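Local coordinates for tryptophanyl-tRNA synthetase (Thermus thermophilus, PDB 2EL7), which probably catalyses the ATP-dependent attachment of tryptophan to its cognate tRNA, working as a homodimeric class I aminoacyl-tRNA synthetase, at residues V87-E92 against V313-M318; I239-L244 against Y268-I273. One frame throughout, in Å; residues are numbered along the deposited sequence.

Contact 1: V87-E92 against V313-M318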
# COMPACT_ATOMS: atom_id res chain seq x y z
N VAL A 87 -5.21 4.06 -11.65
CA VAL A 87 -3.78 3.90 -11.85
C VAL A 87 -3.25 3.38 -10.52
O VAL A 87 -2.79 4.13 -9.67
CB VAL A 87 -3.11 5.21 -12.23
CG1 VAL A 87 -1.64 4.97 -12.54
CG2 VAL A 87 -3.84 5.79 -13.44
N PRO A 88 -3.33 2.07 -10.32
CA PRO A 88 -2.91 1.36 -9.11
C PRO A 88 -1.43 1.36 -8.74
O PRO A 88 -1.10 1.07 -7.59
CB PRO A 88 -3.43 -0.05 -9.38
CG PRO A 88 -3.13 -0.20 -10.86
CD PRO A 88 -3.69 1.12 -11.39
N GLU A 89 -0.56 1.67 -9.70
CA GLU A 89 0.88 1.71 -9.47
C GLU A 89 1.24 2.53 -8.23
O GLU A 89 2.17 2.19 -7.50
CB GLU A 89 1.63 2.35 -10.66
CG GLU A 89 1.90 1.50 -11.91
CD GLU A 89 0.65 1.20 -12.71
OE1 GLU A 89 -0.33 1.96 -12.63
OE2 GLU A 89 0.66 0.19 -13.44
N HIS A 90 0.54 3.63 -7.97
CA HIS A 90 0.93 4.41 -6.82
C HIS A 90 0.82 3.68 -5.50
O HIS A 90 1.54 4.04 -4.56
CB HIS A 90 0.23 5.80 -6.78
CG HIS A 90 -1.15 5.79 -6.20
ND1 HIS A 90 -2.26 5.42 -6.92
CD2 HIS A 90 -1.59 6.09 -4.96
CE1 HIS A 90 -3.33 5.49 -6.15
NE2 HIS A 90 -2.95 5.90 -4.95
N THR A 91 -0.05 2.67 -5.39
CA THR A 91 -0.14 1.94 -4.12
C THR A 91 1.10 1.11 -3.93
O THR A 91 1.38 0.67 -2.83
CB THR A 91 -1.37 0.94 -3.99
OG1 THR A 91 -1.29 -0.12 -4.96
CG2 THR A 91 -2.68 1.68 -4.09
N GLU A 92 1.82 0.86 -5.01
CA GLU A 92 3.05 0.08 -4.92
C GLU A 92 4.19 1.00 -4.46
O GLU A 92 5.00 0.65 -3.59
CB GLU A 92 3.38 -0.54 -6.25
CG GLU A 92 4.61 -1.39 -6.21
CD GLU A 92 5.02 -1.88 -7.57
OE1 GLU A 92 4.19 -1.78 -8.49
OE2 GLU A 92 6.17 -2.36 -7.72
N VAL A 313 2.97 7.75 -17.64
CA VAL A 313 3.97 8.34 -16.75
C VAL A 313 4.22 7.45 -15.52
O VAL A 313 5.37 7.16 -15.19
CB VAL A 313 3.52 9.75 -16.26
CG1 VAL A 313 4.42 10.24 -15.15
CG2 VAL A 313 3.55 10.73 -17.42
N ALA A 314 3.15 6.99 -14.86
CA ALA A 314 3.29 6.16 -13.65
C ALA A 314 4.11 4.88 -13.84
O ALA A 314 4.93 4.55 -12.99
CB ALA A 314 1.92 5.81 -13.08
N GLN A 315 3.87 4.16 -14.93
CA GLN A 315 4.62 2.94 -15.20
C GLN A 315 6.07 3.24 -15.45
O GLN A 315 6.95 2.47 -15.05
CB GLN A 315 4.03 2.21 -16.39
CG GLN A 315 2.55 2.08 -16.22
CD GLN A 315 1.94 1.05 -17.11
OE1 GLN A 315 2.32 0.92 -18.28
NE2 GLN A 315 0.97 0.30 -16.58
N ALA A 316 6.35 4.37 -16.11
CA ALA A 316 7.73 4.75 -16.35
C ALA A 316 8.35 5.00 -14.96
O ALA A 316 9.40 4.43 -14.63
CB ALA A 316 7.81 6.01 -17.23
N THR A 317 7.68 5.79 -14.13
CA THR A 317 8.21 6.08 -12.81
C THR A 317 8.43 4.83 -11.99
O THR A 317 9.46 4.68 -11.34
CB THR A 317 7.31 7.00 -11.96
OG1 THR A 317 7.11 8.27 -12.62
CG2 THR A 317 7.97 7.24 -10.60
N MET A 318 7.44 3.95 -12.00
CA MET A 318 7.52 2.72 -11.22
C MET A 318 8.65 1.79 -11.72
O MET A 318 9.21 1.02 -10.94
CB MET A 318 6.15 2.02 -11.24
CG MET A 318 5.92 1.02 -10.10
SD MET A 318 6.08 1.86 -8.47
CE MET A 318 7.37 0.96 -7.72
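NE2 of Q315 donates a hydrogen bond to OE2 of E89, 3.2 Å away, in a fairly straight line (159° at the hydrogen). The acceptor lies close to the plane of the amide, whereas the donor stands above the carboxylate, 54° out of its plane; the carboxylate and amide planes are steeply inclined to each other. E89 reaches the amide through a chain folded at chi2 (71°), and its CG rests on M318 CB.

Beside this polar link apolar carbons meet the helix: V87 CG1 touches A314 CB at 3.7 Å, and the E89 CB methylene lies near the same methyl. One turn further on, the bent side chain of M318 crosses the E92 side chain obliquely. Its CE lies 3.5 Å from E92 OE2 while its CG lies 3.7 Å from E92 OE1, the thioether chain thus lining both oxygens with carbon. Those oxygens find their polar partners outside the contact. OE1 forms a salt bridge with R322, further along helix 296-324, and OE2 is hydrogen-bonded to the hydroxyl of Y44 of the second subunit. A buried charge is thereby compensated by an arginine, which probably keeps it ionised.

Within 87-92, H90 ND1 donates to V87 O over 3.1 Å, almost in the imidazole plane. This in-plane bond helps set the ring's rotation, and the H90 side chain also packs on L132 and D136, the latter predicted to bind tryptophan.

Helix 89-99 follows the outer strand 80-83 of the parallel sheet of the Rossmann-type catalytic domain, and the long C-terminal helix 296-324 docks here onto the class I synthetase core, next to the dimer interface and close to the probable tryptophan pocket.

Contact 2: I239-L244 against Y268-I273; sequences ILFTYL and YVVKRI
The helical segments 239-244 and 268-273 run in roughly the same direction, their axes inclined by 31° and 10.1 Å apart at closest approach, with the CA atoms of L240 and K271, and of L244 and I273, the nearest pairs. The interface between them is apolar, and V270 stands at its middle. Its CG1, anti to the backbone N (chi1 -179°), reaches towards three side chains of the other helix: it meets L240 CD2 at 3.8 Å, lies over one face of the F241 ring 4.0 Å from CZ, and approaches L244 CD2 more distantly. V270 CG2 also touches F241 CZ, so both methyls of the valine bear on that end of the ring. F241 in turn packs edge-to-face with Y260 of helix 250-261.

Both segments belong to the helical part of the chain that follows the KMSKS motif, which in tryptophanyl-tRNA synthetases forms the C-terminal helical domain, generally associated with anticodon recognition. A link back to the catalytic side runs through Y243, whose side chain touches M196 of that motif and whose hydroxyl is hydrogen-bonded to P188 O.

L240 divides its two methyls between neighbouring residues. While CD2 serves the valine, CD1 presses on the aliphatic stem of K271, 3.5 Å from CG, the two side chains crossing at about a right angle. The lysine chain is extended beyond that point and carries its ammonium group past the leucine to Q218 O, at the end of helix 210-218. Further along, L244 CD1 meets I273 CG2 at 4.2 Å, and L244 also packs against V253 and L256 of helix 250-261.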
# COMPACT_ATOMS: atom_id res chain seq x y z
N ILE A 239 -24.03 39.06 4.93
CA ILE A 239 -23.53 38.11 3.95
C ILE A 239 -24.25 38.40 2.64
O ILE A 239 -23.76 38.06 1.56
CB ILE A 239 -23.76 36.62 4.39
CG1 ILE A 239 -25.23 36.23 4.23
CG2 ILE A 239 -23.33 36.43 5.84
CD1 ILE A 239 -25.48 34.75 4.49
N LEU A 240 -25.40 39.06 2.75
CA LEU A 240 -26.21 39.42 1.60
C LEU A 240 -25.42 40.27 0.60
O LEU A 240 -25.51 40.04 -0.61
CB LEU A 240 -27.44 40.19 2.06
CG LEU A 240 -28.47 40.50 0.97
CD1 LEU A 240 -29.24 39.23 0.62
CD2 LEU A 240 -29.43 41.56 1.48
N PHE A 241 -24.65 41.24 1.09
CA PHE A 241 -23.85 42.08 0.19
C PHE A 241 -22.51 41.48 -0.12
O PHE A 241 -21.80 41.96 -1.01
CB PHE A 241 -23.67 43.48 0.78
CG PHE A 241 -24.76 44.44 0.40
CD1 PHE A 241 -24.66 45.19 -0.76
CD2 PHE A 241 -25.92 44.54 1.17
CE1 PHE A 241 -25.70 46.02 -1.17
CE2 PHE A 241 -26.97 45.37 0.77
CZ PHE A 241 -26.86 46.11 -0.39
N THR A 242 -22.14 40.42 0.60
CA THR A 242 -20.88 39.72 0.37
C THR A 242 -21.09 38.88 -0.89
O THR A 242 -20.32 38.96 -1.85
CB THR A 242 -20.51 38.81 1.56
OG1 THR A 242 -20.27 39.62 2.72
CG2 THR A 242 -19.28 37.99 1.25
N TYR A 243 -22.16 38.09 -0.87
CA TYR A 243 -22.51 37.27 -2.01
C TYR A 243 -22.72 38.19 -3.19
O TYR A 243 -22.21 37.94 -4.28
CB TYR A 243 -23.81 36.51 -1.77
CG TYR A 243 -23.72 35.38 -0.76
CD1 TYR A 243 -24.84 34.61 -0.48
CD2 TYR A 243 -22.52 35.08 -0.10
CE1 TYR A 243 -24.79 33.56 0.43
CE2 TYR A 243 -22.46 34.02 0.82
CZ TYR A 243 -23.60 33.27 1.08
OH TYR A 243 -23.60 32.26 2.02
N LEU A 244 -23.49 39.26 -2.99
CA LEU A 244 -23.76 40.20 -4.07
C LEU A 244 -22.46 40.62 -4.76
O LEU A 244 -22.40 40.74 -5.98
CB LEU A 244 -24.48 41.44 -3.54
CG LEU A 244 -24.89 42.50 -4.58
CD1 LEU A 244 -26.02 41.95 -5.43
CD2 LEU A 244 -25.33 43.77 -3.88
N TYR A 268 -35.52 43.02 0.35
CA TYR A 268 -36.12 42.25 -0.73
C TYR A 268 -35.57 42.51 -2.12
O TYR A 268 -35.32 41.58 -2.89
CB TYR A 268 -37.62 42.46 -0.79
CG TYR A 268 -38.27 41.53 -1.79
CD1 TYR A 268 -38.47 40.18 -1.48
CD2 TYR A 268 -38.60 41.97 -3.07
CE1 TYR A 268 -38.99 39.29 -2.42
CE2 TYR A 268 -39.12 41.09 -4.03
CZ TYR A 268 -39.32 39.75 -3.69
OH TYR A 268 -39.83 38.87 -4.63
N VAL A 269 -35.41 43.78 -2.45
CA VAL A 269 -34.92 44.16 -3.76
C VAL A 269 -33.51 43.63 -3.96
O VAL A 269 -33.18 43.14 -5.03
CB VAL A 269 -34.89 45.66 -3.92
CG1 VAL A 269 -34.34 46.01 -5.28
CG2 VAL A 269 -36.28 46.22 -3.75
N VAL A 270 -32.69 43.72 -2.93
CA VAL A 270 -31.32 43.25 -3.02
C VAL A 270 -31.25 41.74 -3.21
O VAL A 270 -30.45 41.24 -4.01
CB VAL A 270 -30.54 43.64 -1.77
CG1 VAL A 270 -29.11 43.15 -1.91
CG2 VAL A 270 -30.58 45.14 -1.58
N LYS A 271 -32.10 41.02 -2.51
CA LYS A 271 -32.12 39.57 -2.61
C LYS A 271 -32.42 39.07 -4.02
O LYS A 271 -31.83 38.09 -4.48
CB LYS A 271 -33.11 39.00 -1.61
CG LYS A 271 -32.63 39.19 -0.17
CD LYS A 271 -33.66 38.70 0.84
CE LYS A 271 -33.06 38.63 2.23
NZ LYS A 271 -34.08 38.35 3.26
N ARG A 272 -33.32 39.76 -4.71
CA ARG A 272 -33.68 39.40 -6.08
C ARG A 272 -32.55 39.79 -7.03
O ARG A 272 -32.31 39.10 -8.02
CB ARG A 272 -34.96 40.12 -6.51
CG ARG A 272 -36.17 39.89 -5.62
CD ARG A 272 -37.18 38.91 -6.23
NE ARG A 272 -37.56 39.26 -7.60
CZ ARG A 272 -38.69 38.89 -8.20
NH1 ARG A 272 -39.59 38.16 -7.55
NH2 ARG A 272 -38.92 39.24 -9.46
N ILE A 273 -31.87 40.90 -6.75
CA ILE A 273 -30.76 41.30 -7.62
C ILE A 273 -29.67 40.25 -7.44
O ILE A 273 -29.03 39.84 -8.41
CB ILE A 273 -30.15 42.66 -7.24
CG1 ILE A 273 -31.19 43.78 -7.33
CG2 ILE A 273 -28.99 42.95 -8.18
CD1 ILE A 273 -31.41 44.33 -8.72

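How the contacts relate
Read from the N terminus, the chain opens a long loop at 87-92, where, past strand 80-83, it enters helix 89-99. It then passes through the rest of the catalytic domain and the KMSKS motif to 239-244. Contact 2 closes a short loop there, 24 residues later, through helix 250-261. Helix 267-294 then leads directly into helix 296-324, whose residues 313-318 return to the catalytic domain and complete contact 1. The smaller loop therefore lies wholly within the larger one. The two sites do not touch: their nearest atoms are about 34 Å apart, on opposite sides of the chain's centre, with two successive long helices spanning from one to the other.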